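Local atomic coordinates of 3-phytase (Klebsiella pneumoniae, PDB entry 2WNH), a protein that probably hydrolyses phytate (inositol hexakisphosphate), starting at the 3-phosphate, as a member of the histidine acid phosphatase family. Residues T57-A62 with R349-P354; Q106-G111 with W284-A289. The protein carries 3 engineered substitutions. All coordinates share one frame; numbering follows the deposited sequence. Where two conformers were deposited one is given.

Contact 1 (T57-A62 with R349-P354); sequences TGHGYA and RRLQTP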
ATOM      1  N   THR B  57     -17.906  12.787 -18.318  1.00 14.92           N
ATOM      2  CA  THR B  57     -18.397  11.417 -18.112  1.00 14.67           C
ATOM      3  C   THR B  57     -17.530  10.699 -17.079  1.00 14.86           C
ATOM      4  O   THR B  57     -16.403  11.131 -16.819  1.00 15.33           O
ATOM      5  CB  THR B  57     -18.375  10.595 -19.405  1.00 13.92           C
ATOM      6  OG1 THR B  57     -17.023  10.290 -19.772  1.00 15.51           O
ATOM      7  CG2 THR B  57     -19.064  11.362 -20.550  1.00 12.76           C
ATOM      8  N   GLY B  58     -18.046   9.590 -16.527  1.00 14.13           N
ATOM      9  CA  GLY B  58     -17.278   8.823 -15.546  1.00 14.04           C
ATOM     10  C   GLY B  58     -16.010   8.281 -16.192  1.00 13.07           C
ATOM     11  O   GLY B  58     -14.925   8.335 -15.610  1.00 13.67           O
ATOM     12  N   HIS B  59     -16.136   7.741 -17.401  1.00 13.12           N
ATOM     13  CA  HIS B  59     -14.982   7.250 -18.140  1.00 12.82           C
ATOM     14  C   HIS B  59     -13.973   8.394 -18.378  1.00 14.66           C
ATOM     15  O   HIS B  59     -12.738   8.221 -18.242  1.00 15.17           O
ATOM     16  CB  HIS B  59     -15.463   6.628 -19.457  1.00 14.38           C
ATOM     17  CG  HIS B  59     -14.371   6.075 -20.322  1.00 14.04           C
ATOM     18  ND1 HIS B  59     -14.171   4.718 -20.469  1.00 13.92           N
ATOM     19  CD2 HIS B  59     -13.463   6.683 -21.131  1.00 17.53           C
ATOM     20  CE1 HIS B  59     -13.176   4.516 -21.322  1.00 15.23           C
ATOM     21  NE2 HIS B  59     -12.732   5.691 -21.739  1.00 15.41           N
ATOM     22  N   GLY B  60     -14.511   9.573 -18.687  1.00 13.05           N
ATOM     23  CA  GLY B  60     -13.684  10.788 -18.814  1.00 13.06           C
ATOM     24  C   GLY B  60     -12.922  11.091 -17.536  1.00 13.08           C
ATOM     25  O   GLY B  60     -11.728  11.387 -17.583  1.00 14.37           O
ATOM     26  N   TYR B  61     -13.608  11.033 -16.396  1.00 12.98           N
ATOM     27  CA  TYR B  61     -12.932  11.269 -15.105  1.00 11.96           C
ATOM     28  C   TYR B  61     -11.814  10.233 -14.920  1.00 12.83           C
ATOM     29  O   TYR B  61     -10.679  10.597 -14.588  1.00 13.14           O
ATOM     30  CB  TYR B  61     -13.950  11.160 -13.974  1.00 12.95           C
ATOM     31  CG  TYR B  61     -13.477  11.696 -12.647  1.00 13.61           C
ATOM     32  CD1 TYR B  61     -12.652  10.933 -11.816  1.00 12.74           C
ATOM     33  CD2 TYR B  61     -13.869  12.972 -12.207  1.00 12.33           C
ATOM     34  CE1 TYR B  61     -12.232  11.422 -10.582  1.00 12.47           C
ATOM     35  CE2 TYR B  61     -13.431  13.482 -10.962  1.00 12.42           C
ATOM     36  CZ  TYR B  61     -12.621  12.675 -10.162  1.00 14.18           C
ATOM     37  OH  TYR B  61     -12.171  13.145  -8.957  1.00 14.96           O
ATOM     38  N   ALA B  62     -12.132   8.950 -15.133  1.00 13.11           N
ATOM     39  CA  ALA B  62     -11.141   7.872 -14.980  1.00 13.23           C
ATOM     40  C   ALA B  62      -9.910   8.067 -15.857  1.00 12.44           C
ATOM     41  O   ALA B  62      -8.802   7.887 -15.398  1.00 13.51           O
ATOM     42  CB  ALA B  62     -11.769   6.506 -15.239  1.00 13.12           C
ATOM     43  N   ARG B 349      -9.838   4.973 -25.116  1.00 15.90           N
ATOM     44  CA  ARG B 349     -10.924   4.006 -25.144  1.00 14.92           C
ATOM     45  C   ARG B 349     -10.698   2.886 -24.124  1.00 15.11           C
ATOM     46  O   ARG B 349     -11.648   2.446 -23.464  1.00 15.39           O
ATOM     47  CB  ARG B 349     -11.086   3.421 -26.552  1.00 14.89           C
ATOM     48  CG  ARG B 349     -12.326   2.530 -26.704  1.00 16.44           C
ATOM     49  CD  ARG B 349     -12.588   2.186 -28.160  1.00 18.17           C
ATOM     50  NE  ARG B 349     -13.736   1.283 -28.302  1.00 16.41           N
ATOM     51  CZ  ARG B 349     -15.012   1.657 -28.392  1.00 18.14           C
ATOM     52  NH1 ARG B 349     -15.352   2.947 -28.368  1.00 16.57           N
ATOM     53  NH2 ARG B 349     -15.967   0.726 -28.535  1.00 17.72           N
ATOM     54  N   ARG B 350      -9.445   2.456 -23.991  1.00 13.57           N
ATOM     55  CA  ARG B 350      -9.084   1.317 -23.112  1.00 15.14           C
ATOM     56  C   ARG B 350      -8.776   1.712 -21.660  1.00 14.20           C
ATOM     57  O   ARG B 350      -8.481   0.842 -20.822  1.00 14.71           O
ATOM     58  CB  ARG B 350      -7.891   0.557 -23.711  0.70 15.57           C
ATOM     59  CG  ARG B 350      -8.176  -0.096 -25.095  0.70 18.46           C
ATOM     60  CD  ARG B 350      -6.884  -0.626 -25.704  0.70 23.37           C
ATOM     61  NE  ARG B 350      -6.233  -1.537 -24.755  0.70 28.72           N
ATOM     62  CZ  ARG B 350      -6.484  -2.842 -24.662  0.70 30.68           C
ATOM     63  NH1 ARG B 350      -7.354  -3.425 -25.475  0.70 32.63           N
ATOM     64  NH2 ARG B 350      -5.848  -3.569 -23.756  0.70 32.33           N
ATOM     65  N   LEU B 351      -8.850   3.004 -21.348  1.00 14.40           N
ATOM     66  CA  LEU B 351      -8.403   3.518 -20.037  1.00 15.61           C
ATOM     67  C   LEU B 351      -7.006   3.000 -19.688  1.00 17.04           C
ATOM     68  O   LEU B 351      -6.732   2.597 -18.536  1.00 17.90           O
ATOM     69  CB  LEU B 351      -9.418   3.204 -18.931  1.00 14.51           C
ATOM     70  CG  LEU B 351     -10.771   3.925 -19.058  1.00 15.16           C
ATOM     71  CD1 LEU B 351     -11.711   3.494 -17.956  1.00 14.19           C
ATOM     72  CD2 LEU B 351     -10.572   5.465 -19.021  1.00 15.05           C
ATOM     73  N   GLN B 352      -6.126   3.036 -20.691  1.00 17.16           N
ATOM     74  CA  GLN B 352      -4.729   2.644 -20.499  1.00 19.26           C
ATOM     75  C   GLN B 352      -3.996   3.686 -19.655  1.00 20.01           C
ATOM     76  O   GLN B 352      -4.058   4.869 -19.953  1.00 19.95           O
ATOM     77  CB  GLN B 352      -4.034   2.514 -21.862  1.00 19.63           C
ATOM     78  CG  GLN B 352      -2.518   2.287 -21.793  1.00 21.47           C
ATOM     79  CD  GLN B 352      -2.185   0.940 -21.188  1.00 24.47           C
ATOM     80  OE1 GLN B 352      -2.666  -0.089 -21.664  1.00 27.36           O
ATOM     81  NE2 GLN B 352      -1.403   0.941 -20.109  1.00 22.83           N
ATOM     82  N   THR B 353      -3.265   3.268 -18.621  1.00 19.91           N
ATOM     83  CA  THR B 353      -2.455   4.263 -17.913  1.00 23.09           C
ATOM     84  C   THR B 353      -1.213   4.600 -18.722  1.00 22.06           C
ATOM     85  O   THR B 353      -0.561   3.687 -19.231  1.00 21.39           O
ATOM     86  CB  THR B 353      -1.982   3.801 -16.532  1.00 25.66           C
ATOM     87  OG1 THR B 353      -2.945   2.907 -15.974  1.00 33.89           O
ATOM     88  CG2 THR B 353      -1.842   5.036 -15.629  1.00 25.09           C
ATOM     89  N   PRO B 354      -0.880   5.905 -18.834  1.00 22.77           N
ATOM     90  CA  PRO B 354       0.312   6.318 -19.568  1.00 25.12           C
ATOM     91  C   PRO B 354       1.558   6.083 -18.750  1.00 28.76           C
ATOM     92  O   PRO B 354       2.227   7.049 -18.346  1.00 29.03           O
ATOM     93  CB  PRO B 354       0.110   7.818 -19.782  1.00 25.25           C
ATOM     94  CG  PRO B 354      -0.836   8.258 -18.739  1.00 23.35           C
ATOM     95  CD  PRO B 354      -1.621   7.056 -18.276  1.00 22.31           C
TER
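His59 and Leu351 carry this contact, an imidazole ring laid against a leucine isobutyl group. CD2 of Leu351 stands over one face of the His59 ring, 3.6 Å from the centroid and 16° off the ring normal, which makes a CH-pi contact. The leucine leans toward the rim of the ring, so that its CG comes within 3.4 Å of His59 CE1. With CG anti to the backbone N (chi1 -180°), the histidine reaches out from the first turn of helix 58-77 to the end of helix 345-349. There Leu351 has positive phi in a Schellman motif that ends the helix, and its CB points toward helix 58-77. Ala62, one turn further along helix 58-77, completes the tight part: its CB lies 4.1 Å from Leu351 CD1.

At the edge of the imidazole the packing becomes polar. The carbonyl O of Arg349 lies in the ring plane, 3.3 Å from CE1 of His59, while NE2 hydrogen-bonds to Leu348 O and ND1 to Asp110 of the second subunit. Thr57 caps the helix that bears the histidine, its OG1 accepting from Gly60 N at 2.8 Å. Arg349 is buried as well: its guanidinium bonds to the carbonyl O atoms of Trp218 and Leu222 and to Gly115 O of the second subunit. The far side is looser. The exposed Arg350 side chain takes no part, its CB pointing away from helix 58-77, and the partly exposed Gln352 keeps to its own segment, NE2 donating to Thr353 O in a nearly straight bond (170°). With a carbonyl at one ring nitrogen and a carboxylate at the other, His59 has its ring rotation fixed at the subunit interface, and these partners would probably stabilise a protonated, positively charged imidazole.

Contact 2 (Q106-G111 with W284-A289); sequences QALVDG and WLLLVA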
ATOM      1  N   GLN B 106     -10.709  18.399 -10.567  1.00 14.02           N
ATOM      2  CA  GLN B 106     -10.752  17.435  -9.451  1.00 13.76           C
ATOM      3  C   GLN B 106     -10.069  16.109  -9.809  1.00 14.56           C
ATOM      4  O   GLN B 106      -9.251  15.606  -9.027  1.00 13.19           O
ATOM      5  CB  GLN B 106     -12.199  17.187  -9.004  1.00 14.85           C
ATOM      6  CG  GLN B 106     -12.856  18.425  -8.366  1.00 15.27           C
ATOM      7  CD  GLN B 106     -14.288  18.152  -8.003  1.00 20.23           C
ATOM      8  OE1 GLN B 106     -14.788  18.591  -6.945  1.00 23.09           O
ATOM      9  NE2 GLN B 106     -14.958  17.414  -8.855  1.00 15.64           N
ATOM     10  N   ALA B 107     -10.373  15.569 -10.992  1.00 13.75           N
ATOM     11  CA  ALA B 107      -9.768  14.302 -11.441  1.00 13.80           C
ATOM     12  C   ALA B 107      -8.249  14.365 -11.501  1.00 13.21           C
ATOM     13  O   ALA B 107      -7.576  13.398 -11.105  1.00 13.52           O
ATOM     14  CB  ALA B 107     -10.354  13.856 -12.793  1.00 13.67           C
ATOM     15  N   LEU B 108      -7.692  15.483 -11.976  1.00 13.44           N
ATOM     16  CA  LEU B 108      -6.239  15.576 -12.102  1.00 12.58           C
ATOM     17  C   LEU B 108      -5.554  15.519 -10.751  1.00 12.96           C
ATOM     18  O   LEU B 108      -4.564  14.798 -10.628  1.00 14.23           O
ATOM     19  CB  LEU B 108      -5.816  16.883 -12.792  1.00 13.51           C
ATOM     20  CG  LEU B 108      -6.023  16.823 -14.313  1.00 13.61           C
ATOM     21  CD1 LEU B 108      -5.923  18.210 -14.992  1.00 13.91           C
ATOM     22  CD2 LEU B 108      -5.009  15.875 -14.988  1.00 14.45           C
ATOM     23  N   VAL B 109      -6.091  16.227  -9.749  1.00 12.48           N
ATOM     24  CA  VAL B 109      -5.442  16.226  -8.415  1.00 13.30           C
ATOM     25  C   VAL B 109      -5.786  14.968  -7.604  1.00 14.11           C
ATOM     26  O   VAL B 109      -4.985  14.513  -6.777  1.00 14.16           O
ATOM     27  CB  VAL B 109      -5.670  17.538  -7.621  1.00 13.57           C
ATOM     28  CG1 VAL B 109      -4.888  18.674  -8.269  1.00 15.02           C
ATOM     29  CG2 VAL B 109      -7.172  17.876  -7.532  1.00 15.47           C
ATOM     30  N   ASP B 110      -6.970  14.405  -7.863  1.00 13.68           N
ATOM     31  CA  ASP B 110      -7.379  13.077  -7.345  1.00 13.68           C
ATOM     32  C   ASP B 110      -6.334  12.009  -7.731  1.00 13.85           C
ATOM     33  O   ASP B 110      -5.910  11.211  -6.896  1.00 14.13           O
ATOM     34  CB  ASP B 110      -8.762  12.729  -7.956  1.00 12.51           C
ATOM     35  CG  ASP B 110      -9.574  11.715  -7.130  1.00 15.81           C
ATOM     36  OD1 ASP B 110      -9.138  11.211  -6.071  1.00 13.85           O
ATOM     37  OD2 ASP B 110     -10.710  11.430  -7.572  1.00 16.12           O
ATOM     38  N   GLY B 111      -5.883  12.034  -8.985  1.00 13.15           N
ATOM     39  CA  GLY B 111      -4.845  11.123  -9.470  1.00 13.53           C
ATOM     40  C   GLY B 111      -3.455  11.491  -8.968  1.00 13.15           C
ATOM     41  O   GLY B 111      -2.679  10.631  -8.503  1.00 13.19           O
ATOM     42  N   TRP B 284       3.411  24.214  -9.165  1.00 14.10           N
ATOM     43  CA  TRP B 284       2.583  23.786 -10.304  1.00 13.24           C
ATOM     44  C   TRP B 284       1.306  24.626 -10.349  1.00 14.18           C
ATOM     45  O   TRP B 284       0.508  24.598  -9.406  1.00 13.87           O
ATOM     46  CB  TRP B 284       2.313  22.278 -10.129  1.00 14.07           C
ATOM     47  CG  TRP B 284       1.531  21.554 -11.154  1.00 14.01           C
ATOM     48  CD1 TRP B 284       1.102  21.995 -12.389  1.00 14.79           C
ATOM     49  CD2 TRP B 284       1.080  20.202 -11.023  1.00 15.49           C
ATOM     50  NE1 TRP B 284       0.385  20.975 -13.022  1.00 15.29           N
ATOM     51  CE2 TRP B 284       0.363  19.874 -12.196  1.00 13.22           C
ATOM     52  CE3 TRP B 284       1.225  19.230 -10.015  1.00 14.07           C
ATOM     53  CZ2 TRP B 284      -0.216  18.600 -12.398  1.00 16.40           C
ATOM     54  CZ3 TRP B 284       0.650  17.957 -10.212  1.00 15.00           C
ATOM     55  CH2 TRP B 284      -0.077  17.667 -11.394  1.00 15.53           C
ATOM     56  N   LEU B 285       1.137  25.397 -11.440  1.00 13.40           N
ATOM     57  CA  LEU B 285      -0.089  26.157 -11.686  1.00 13.70           C
ATOM     58  C   LEU B 285      -0.827  25.343 -12.717  1.00 14.20           C
ATOM     59  O   LEU B 285      -0.292  25.058 -13.785  1.00 13.74           O
ATOM     60  CB  LEU B 285       0.226  27.543 -12.259  1.00 13.79           C
ATOM     61  CG  LEU B 285      -0.971  28.448 -12.606  1.00 13.00           C
ATOM     62  CD1 LEU B 285      -1.790  28.764 -11.351  1.00 14.69           C
ATOM     63  CD2 LEU B 285      -0.450  29.760 -13.289  1.00 15.76           C
ATOM     64  N   LEU B 286      -2.036  24.944 -12.360  1.00 13.77           N
ATOM     65  CA  LEU B 286      -2.836  24.079 -13.218  1.00 12.84           C
ATOM     66  C   LEU B 286      -4.152  24.802 -13.538  1.00 13.14           C
ATOM     67  O   LEU B 286      -4.950  25.121 -12.636  1.00 14.34           O
ATOM     68  CB  LEU B 286      -3.078  22.725 -12.524  1.00 12.52           C
ATOM     69  CG  LEU B 286      -4.085  21.792 -13.200  1.00 14.28           C
ATOM     70  CD1 LEU B 286      -3.610  21.460 -14.619  1.00 15.28           C
ATOM     71  CD2 LEU B 286      -4.287  20.481 -12.408  1.00 14.85           C
ATOM     72  N   LEU B 287      -4.337  25.064 -14.832  1.00 14.09           N
ATOM     73  CA  LEU B 287      -5.510  25.740 -15.376  1.00 14.77           C
ATOM     74  C   LEU B 287      -6.293  24.732 -16.209  1.00 14.07           C
ATOM     75  O   LEU B 287      -5.726  24.021 -17.033  1.00 15.14           O
ATOM     76  CB  LEU B 287      -5.079  26.894 -16.282  1.00 15.22           C
ATOM     77  CG  LEU B 287      -4.067  27.891 -15.702  1.00 16.31           C
ATOM     78  CD1 LEU B 287      -3.746  28.952 -16.766  1.00 18.67           C
ATOM     79  CD2 LEU B 287      -4.604  28.540 -14.436  1.00 17.67           C
ATOM     80  N   VAL B 288      -7.605  24.699 -16.013  1.00 15.48           N
ATOM     81  CA  VAL B 288      -8.408  23.705 -16.699  1.00 14.40           C
ATOM     82  C   VAL B 288      -9.552  24.429 -17.417  1.00 14.61           C
ATOM     83  O   VAL B 288     -10.394  25.076 -16.778  1.00 15.47           O
ATOM     84  CB  VAL B 288      -8.906  22.608 -15.719  1.00 15.04           C
ATOM     85  CG1 VAL B 288      -9.657  21.512 -16.479  1.00 16.50           C
ATOM     86  CG2 VAL B 288      -7.690  21.969 -14.959  1.00 13.55           C
ATOM     87  N   ALA B 289      -9.564  24.287 -18.737  1.00 15.73           N
ATOM     88  CA  ALA B 289     -10.525  25.005 -19.578  1.00 15.77           C
ATOM     89  C   ALA B 289     -10.901  24.185 -20.817  1.00 16.44           C
ATOM     90  O   ALA B 289     -11.103  22.969 -20.737  1.00 15.66           O
ATOM     91  CB  ALA B 289      -9.986  26.400 -19.948  1.00 16.58           C
TER
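Leu108 lays its CD1 methyl against the branched end of Leu286, 3.8 Å from CD2 and 4.0 Å from CD1. The overlap runs back to the root of the leucine, where Leu108 CB also sits 3.9 Å from Leu286 CD2. The CB of Leu286 points toward the helix, and CG anti to the backbone N (chi1 171°) brings both methyls up to Leu108 CD1. Two residues along, on the same helix-facing side of the strand, Val288 offers CG2 to that Leu108 CD1 methyl at 4.2 Å, a slightly wider approach.

This is helix-on-sheet packing in the alpha/beta core of a histidine acid phosphatase: helix 99-112 lies on one face of the mixed sheet, in which strand 284-289 runs parallel to both neighbours, 14-24 and 91-95. The alternation of the strand sends Leu285 and Leu287 to the other face, where both touch Met402. Around the leucine pair, Ser23 and Val64 add further contacts to Leu108, and Val109 packs on Ile91 and Val93 of the adjoining strand. Trp284 also projects toward the helix side, its NE1 hydrogen-bonded to Glu21.

Overall arrangement
Both contacts are buried, but contact 2 lies on the central sheet and contact 1 next to the second subunit. Contact 2 fixes helix 99-112 to the sheet through aliphatic groups alone, whereas contact 1 joins the start of helix 58-77 to the loop after helix 345-349 and combines CH-pi packing with a carbonyl at the ring edge, the histidine's hydrogen bonds going to residues outside the two segments. Contact 2 falls within the span of chain that contact 1 brings together. Helices 58-77 and 99-112 meet directly: Tyr61 packs on Ala107, and Tyr61 OH approaches Asp110 OD2 at 2.6 Å, a probable hydrogen bond. Gln106 and Asp110 face the second subunit, while Leu108 faces the sheet.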